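ORF 37 (Human herpesvirus 8 type M, PDB 3FHD) cuts DNA as a magnesium-binding endonuclease and exonuclease of the PD-(D/E)XK superfamily and helps process branched viral DNA intermediates into unit-length genomes for packaging. Local coordinates at residues E103-G115 and A128-I140. Sequence-based numbering, arbitrary orientation.
Sequences EDVCNFFVDRVFG and ACSQMNAHQRHHI
F108 takes CD2 of H139 over one face of its ring, toward the rim, with H139 CD2 3.4 Å from F108 CD1. The two rings meet obliquely, planes at 32°, and CB of R112 covers the opposite face of the phenyl, so the ring is held between R112 of its own helix and H139 of helix 134-147. With CG anti to the backbone N (chi1 -173°), F108 points toward helix 134-140, whose axis runs nearly antiparallel to that of 104-113 (160°). I140 fills the angle between two phenylalanines: its CD1 lies 3.3 Å from F108 CD2 and also sits over the face of F109 as a CH-pi contact, 3.9 Å from that ring's centroid. The branched aliphatic side chain suits this place: CD1 reaches both rings while CG2 also lies against F109. Two sulfurs approach F109 obliquely, SG of C129 at 3.8 Å from F109 CE1 and, a little farther off, SD of M132; Y90 of helix 83-100 meets the same ring edge-to-face. Toward A128, V113 crosses M132 at about a right angle, V113 CG1 lying 3.5 Å from M132 CG, while the small methyl of A128 lets F114 come close. Here a water donates to both V113 O and A128 O, bridging the two backbones. N133 and Q136 form a capping box that starts helix 134-147: Q136 N donates to N133 OD1 at 2.9 Å, and N133 N returns a bond to Q136 OE1. No direct hydrogen bond joins the segments, so this contact, away from the magnesium site, rests on aromatic, sulfur and aliphatic packing plus one bridging water.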
loop_
_atom_site.group_PDB
_atom_site.type_symbol
_atom_site.label_atom_id
_atom_site.label_comp_id
_atom_site.label_asym_id
_atom_site.label_seq_id
_atom_site.Cartn_x
_atom_site.Cartn_y
_atom_site.Cartn_z
ATOM N N GLU A 103 -22.271 -5.082 7.305
ATOM C CA GLU A 103 -22.517 -5.742 8.587
ATOM C C GLU A 103 -21.900 -7.148 8.702
ATOM O O GLU A 103 -21.951 -7.770 9.760
ATOM C CB GLU A 103 -24.019 -5.775 8.871
ATOM N N ASP A 104 -21.281 -7.607 7.625
ATOM C CA ASP A 104 -20.668 -8.938 7.534
ATOM C C ASP A 104 -19.601 -9.236 8.605
ATOM O O ASP A 104 -19.455 -10.387 9.035
ATOM C CB ASP A 104 -20.089 -9.138 6.127
ATOM C CG ASP A 104 -21.169 -9.023 5.030
ATOM O OD1 ASP A 104 -21.253 -7.957 4.336
ATOM O OD2 ASP A 104 -21.958 -9.982 4.889
ATOM N N VAL A 105 -18.854 -8.209 9.014
ATOM C CA VAL A 105 -17.714 -8.396 9.939
ATOM C C VAL A 105 -18.258 -8.712 11.321
ATOM O O VAL A 105 -17.885 -9.716 11.932
ATOM C CB VAL A 105 -16.777 -7.183 9.990
ATOM C CG1 VAL A 105 -15.749 -7.335 11.117
ATOM C CG2 VAL A 105 -16.066 -7.000 8.666
ATOM N N CYS A 106 -19.175 -7.863 11.783
ATOM C CA CYS A 106 -19.830 -8.036 13.053
ATOM C C CYS A 106 -20.617 -9.365 13.092
ATOM O O CYS A 106 -20.551 -10.101 14.082
ATOM C CB CYS A 106 -20.720 -6.799 13.315
ATOM S SG CYS A 106 -21.427 -6.629 14.935
ATOM N N ASN A 107 -21.324 -9.697 12.006
ATOM C CA ASN A 107 -22.087 -10.942 11.949
ATOM C C ASN A 107 -21.197 -12.148 12.166
ATOM O O ASN A 107 -21.581 -13.064 12.876
ATOM C CB ASN A 107 -22.815 -11.096 10.616
ATOM C CG ASN A 107 -24.038 -10.197 10.515
ATOM O OD1 ASN A 107 -24.554 -9.725 11.518
ATOM N ND2 ASN A 107 -24.502 -9.963 9.290
ATOM N N PHE A 108 -20.017 -12.132 11.542
ATOM C CA PHE A 108 -19.061 -13.241 11.652
ATOM C C PHE A 108 -18.528 -13.451 13.077
ATOM O O PHE A 108 -18.479 -14.593 13.554
ATOM C CB PHE A 108 -17.896 -13.097 10.670
ATOM C CG PHE A 108 -16.967 -14.316 10.640
ATOM C CD1 PHE A 108 -17.269 -15.426 9.833
ATOM C CD2 PHE A 108 -15.812 -14.351 11.422
ATOM C CE1 PHE A 108 -16.423 -16.553 9.810
ATOM C CE2 PHE A 108 -14.967 -15.469 11.414
ATOM C CZ PHE A 108 -15.267 -16.573 10.603
ATOM N N PHE A 109 -18.124 -12.368 13.745
ATOM C CA PHE A 109 -17.713 -12.445 15.133
ATOM C C PHE A 109 -18.816 -13.058 15.958
ATOM O O PHE A 109 -18.614 -14.067 16.637
ATOM C CB PHE A 109 -17.421 -11.044 15.702
ATOM C CG PHE A 109 -16.012 -10.544 15.448
ATOM C CD1 PHE A 109 -14.928 -11.068 16.154
ATOM C CD2 PHE A 109 -15.784 -9.506 14.520
ATOM C CE1 PHE A 109 -13.629 -10.578 15.903
ATOM C CE2 PHE A 109 -14.500 -9.006 14.277
ATOM C CZ PHE A 109 -13.430 -9.531 14.957
ATOM N N VAL A 110 -19.993 -12.449 15.902
ATOM C CA VAL A 110 -21.116 -12.931 16.721
ATOM C C VAL A 110 -21.441 -14.415 16.455
ATOM O O VAL A 110 -21.538 -15.220 17.397
ATOM C CB VAL A 110 -22.346 -11.998 16.615
ATOM C CG1 VAL A 110 -23.586 -12.608 17.304
ATOM C CG2 VAL A 110 -22.033 -10.637 17.227
ATOM N N ASP A 111 -21.566 -14.797 15.188
ATOM C CA ASP A 111 -21.937 -16.173 14.855
ATOM C C ASP A 111 -20.832 -17.236 15.000
ATOM O O ASP A 111 -21.109 -18.359 15.420
ATOM C CB ASP A 111 -22.497 -16.250 13.438
ATOM C CG ASP A 111 -23.785 -15.455 13.262
ATOM O OD1 ASP A 111 -24.641 -15.463 14.173
ATOM O OD2 ASP A 111 -23.947 -14.835 12.189
ATOM N N ARG A 112 -19.601 -16.911 14.610
ATOM C CA ARG A 112 -18.551 -17.925 14.498
ATOM C C ARG A 112 -17.502 -17.818 15.602
ATOM O O ARG A 112 -16.781 -18.774 15.870
ATOM C CB ARG A 112 -17.849 -17.834 13.138
ATOM C CG ARG A 112 -18.742 -18.112 11.913
ATOM C CD ARG A 112 -19.277 -19.543 11.958
ATOM N NE ARG A 112 -20.569 -19.663 11.292
ATOM C CZ ARG A 112 -21.354 -20.732 11.380
ATOM N NH1 ARG A 112 -22.509 -20.755 10.721
ATOM N NH2 ARG A 112 -20.987 -21.786 12.117
ATOM N N VAL A 113 -17.388 -16.651 16.211
ATOM C CA VAL A 113 -16.341 -16.436 17.217
ATOM C C VAL A 113 -16.954 -16.407 18.624
ATOM O O VAL A 113 -16.312 -16.851 19.570
ATOM C CB VAL A 113 -15.481 -15.149 16.920
ATOM C CG1 VAL A 113 -14.369 -14.905 17.988
ATOM C CG2 VAL A 113 -14.858 -15.195 15.516
ATOM N N PHE A 114 -18.176 -15.878 18.750
ATOM C CA PHE A 114 -18.785 -15.619 20.072
ATOM C C PHE A 114 -19.855 -16.645 20.432
ATOM O O PHE A 114 -20.588 -16.448 21.397
ATOM C CB PHE A 114 -19.429 -14.220 20.168
ATOM C CG PHE A 114 -18.491 -13.054 19.945
ATOM C CD1 PHE A 114 -17.099 -13.195 19.990
ATOM C CD2 PHE A 114 -19.032 -11.771 19.774
ATOM C CE1 PHE A 114 -16.255 -12.087 19.788
ATOM C CE2 PHE A 114 -18.197 -10.647 19.582
ATOM C CZ PHE A 114 -16.822 -10.799 19.582
ATOM N N GLY A 115 -19.969 -17.712 19.650
ATOM C CA GLY A 115 -20.948 -18.761 19.909
ATOM C C GLY A 115 -22.391 -18.323 19.740
ATOM O O GLY A 115 -23.283 -18.984 20.235
ATOM N N ALA A 128 -12.851 -14.296 23.731
ATOM C CA ALA A 128 -13.336 -14.984 22.521
ATOM C C ALA A 128 -12.388 -14.765 21.331
ATOM O O ALA A 128 -12.117 -15.700 20.547
ATOM C CB ALA A 128 -14.753 -14.518 22.175
ATOM N N CYS A 129 -11.911 -13.530 21.181
ATOM C CA CYS A 129 -10.884 -13.224 20.168
ATOM C C CYS A 129 -9.583 -13.973 20.425
ATOM O O CYS A 129 -8.951 -14.446 19.487
ATOM C CB CYS A 129 -10.641 -11.721 20.061
ATOM S SG CYS A 129 -12.054 -10.902 19.314
ATOM N N SER A 130 -9.203 -14.116 21.702
ATOM C CA SER A 130 -8.014 -14.883 22.041
ATOM C C SER A 130 -8.110 -16.350 21.611
ATOM O O SER A 130 -7.075 -17.031 21.463
ATOM C CB SER A 130 -7.743 -14.810 23.546
ATOM O OG SER A 130 -6.425 -15.265 23.796
ATOM N N GLN A 131 -9.342 -16.835 21.433
ATOM C CA GLN A 131 -9.616 -18.249 21.128
ATOM C C GLN A 131 -9.809 -18.509 19.619
ATOM O O GLN A 131 -10.070 -19.648 19.200
ATOM C CB GLN A 131 -10.844 -18.720 21.933
ATOM C CG GLN A 131 -10.604 -18.837 23.436
ATOM C CD GLN A 131 -11.899 -18.878 24.258
ATOM O OE1 GLN A 131 -12.946 -19.317 23.776
ATOM N NE2 GLN A 131 -11.822 -18.423 25.513
ATOM N N MET A 132 -9.675 -17.461 18.802
ATOM C CA MET A 132 -9.793 -17.609 17.339
ATOM C C MET A 132 -8.618 -18.385 16.752
ATOM O O MET A 132 -7.524 -18.303 17.258
ATOM C CB MET A 132 -9.851 -16.245 16.635
ATOM C CG MET A 132 -11.014 -15.371 17.018
ATOM S SD MET A 132 -10.880 -13.730 16.234
ATOM C CE MET A 132 -11.301 -14.181 14.545
ATOM N N ASN A 133 -8.859 -19.144 15.687
ATOM C CA ASN A 133 -7.770 -19.746 14.928
ATOM C C ASN A 133 -7.320 -18.795 13.788
ATOM O O ASN A 133 -7.952 -17.747 13.574
ATOM C CB ASN A 133 -8.150 -21.143 14.429
ATOM C CG ASN A 133 -9.375 -21.152 13.525
ATOM O OD1 ASN A 133 -9.440 -20.442 12.532
ATOM N ND2 ASN A 133 -10.322 -22.022 13.828
ATOM N N ALA A 134 -6.230 -19.152 13.097
ATOM C CA ALA A 134 -5.615 -18.257 12.102
ATOM C C ALA A 134 -6.531 -18.101 10.889
ATOM O O ALA A 134 -6.528 -17.034 10.253
ATOM C CB ALA A 134 -4.206 -18.787 11.681
ATOM N N HIS A 135 -7.305 -19.143 10.568
ATOM C CA HIS A 135 -8.277 -19.072 9.458
ATOM C C HIS A 135 -9.470 -18.133 9.723
ATOM O O HIS A 135 -9.909 -17.406 8.811
ATOM C CB HIS A 135 -8.691 -20.467 8.968
ATOM C CG HIS A 135 -7.511 -21.320 8.626
ATOM N ND1 HIS A 135 -6.700 -21.057 7.538
ATOM C CD2 HIS A 135 -6.944 -22.365 9.275
ATOM C CE1 HIS A 135 -5.702 -21.924 7.515
ATOM N NE2 HIS A 135 -5.828 -22.729 8.557
ATOM N N GLN A 136 -9.941 -18.104 10.962
ATOM C CA GLN A 136 -10.923 -17.095 11.404
ATOM C C GLN A 136 -10.387 -15.659 11.357
ATOM O O GLN A 136 -11.105 -14.751 10.950
ATOM C CB GLN A 136 -11.452 -17.419 12.804
ATOM C CG GLN A 136 -12.291 -18.712 12.783
ATOM C CD GLN A 136 -12.607 -19.265 14.156
ATOM O OE1 GLN A 136 -11.886 -19.022 15.140
ATOM N NE2 GLN A 136 -13.691 -20.025 14.228
ATOM N N ARG A 137 -9.138 -15.457 11.785
ATOM C CA ARG A 137 -8.563 -14.127 11.748
ATOM C C ARG A 137 -8.410 -13.700 10.280
ATOM O O ARG A 137 -8.726 -12.567 9.902
ATOM C CB ARG A 137 -7.226 -14.095 12.491
ATOM C CG ARG A 137 -7.366 -14.198 14.016
ATOM C CD ARG A 137 -6.066 -13.776 14.759
ATOM N NE ARG A 137 -4.925 -14.620 14.394
ATOM C CZ ARG A 137 -4.637 -15.815 14.894
ATOM N NH1 ARG A 137 -5.402 -16.381 15.827
ATOM N NH2 ARG A 137 -3.558 -16.453 14.451
ATOM N N HIS A 138 -7.931 -14.623 9.462
ATOM C CA HIS A 138 -7.822 -14.416 8.015
ATOM C C HIS A 138 -9.161 -14.016 7.397
ATOM O O HIS A 138 -9.248 -13.064 6.577
ATOM C CB HIS A 138 -7.301 -15.685 7.333
ATOM C CG HIS A 138 -7.141 -15.548 5.846
ATOM N ND1 HIS A 138 -7.632 -16.474 4.957
ATOM C CD2 HIS A 138 -6.551 -14.587 5.098
ATOM C CE1 HIS A 138 -7.360 -16.088 3.723
ATOM N NE2 HIS A 138 -6.704 -14.946 3.783
ATOM N N HIS A 139 -10.207 -14.743 7.771
ATOM C CA HIS A 139 -11.542 -14.425 7.275
ATOM C C HIS A 139 -12.000 -13.006 7.676
ATOM O O HIS A 139 -12.461 -12.257 6.815
ATOM C CB HIS A 139 -12.577 -15.481 7.677
ATOM C CG HIS A 139 -13.916 -15.229 7.071
ATOM N ND1 HIS A 139 -14.271 -15.707 5.830
ATOM C CD2 HIS A 139 -14.981 -14.528 7.522
ATOM C CE1 HIS A 139 -15.511 -15.339 5.555
ATOM N NE2 HIS A 139 -15.956 -14.609 6.560
ATOM N N ILE A 140 -11.814 -12.628 8.937
ATOM C CA ILE A 140 -12.102 -11.264 9.389
ATOM C C ILE A 140 -11.328 -10.187 8.579
ATOM O O ILE A 140 -11.898 -9.186 8.095
ATOM C CB ILE A 140 -11.900 -11.123 10.933
ATOM C CG1 ILE A 140 -12.999 -11.886 11.747
ATOM C CG2 ILE A 140 -11.767 -9.647 11.342
ATOM C CD1 ILE A 140 -14.396 -11.394 11.521
HETATM O O HOH W 1 -13.807 -17.673 20.137
#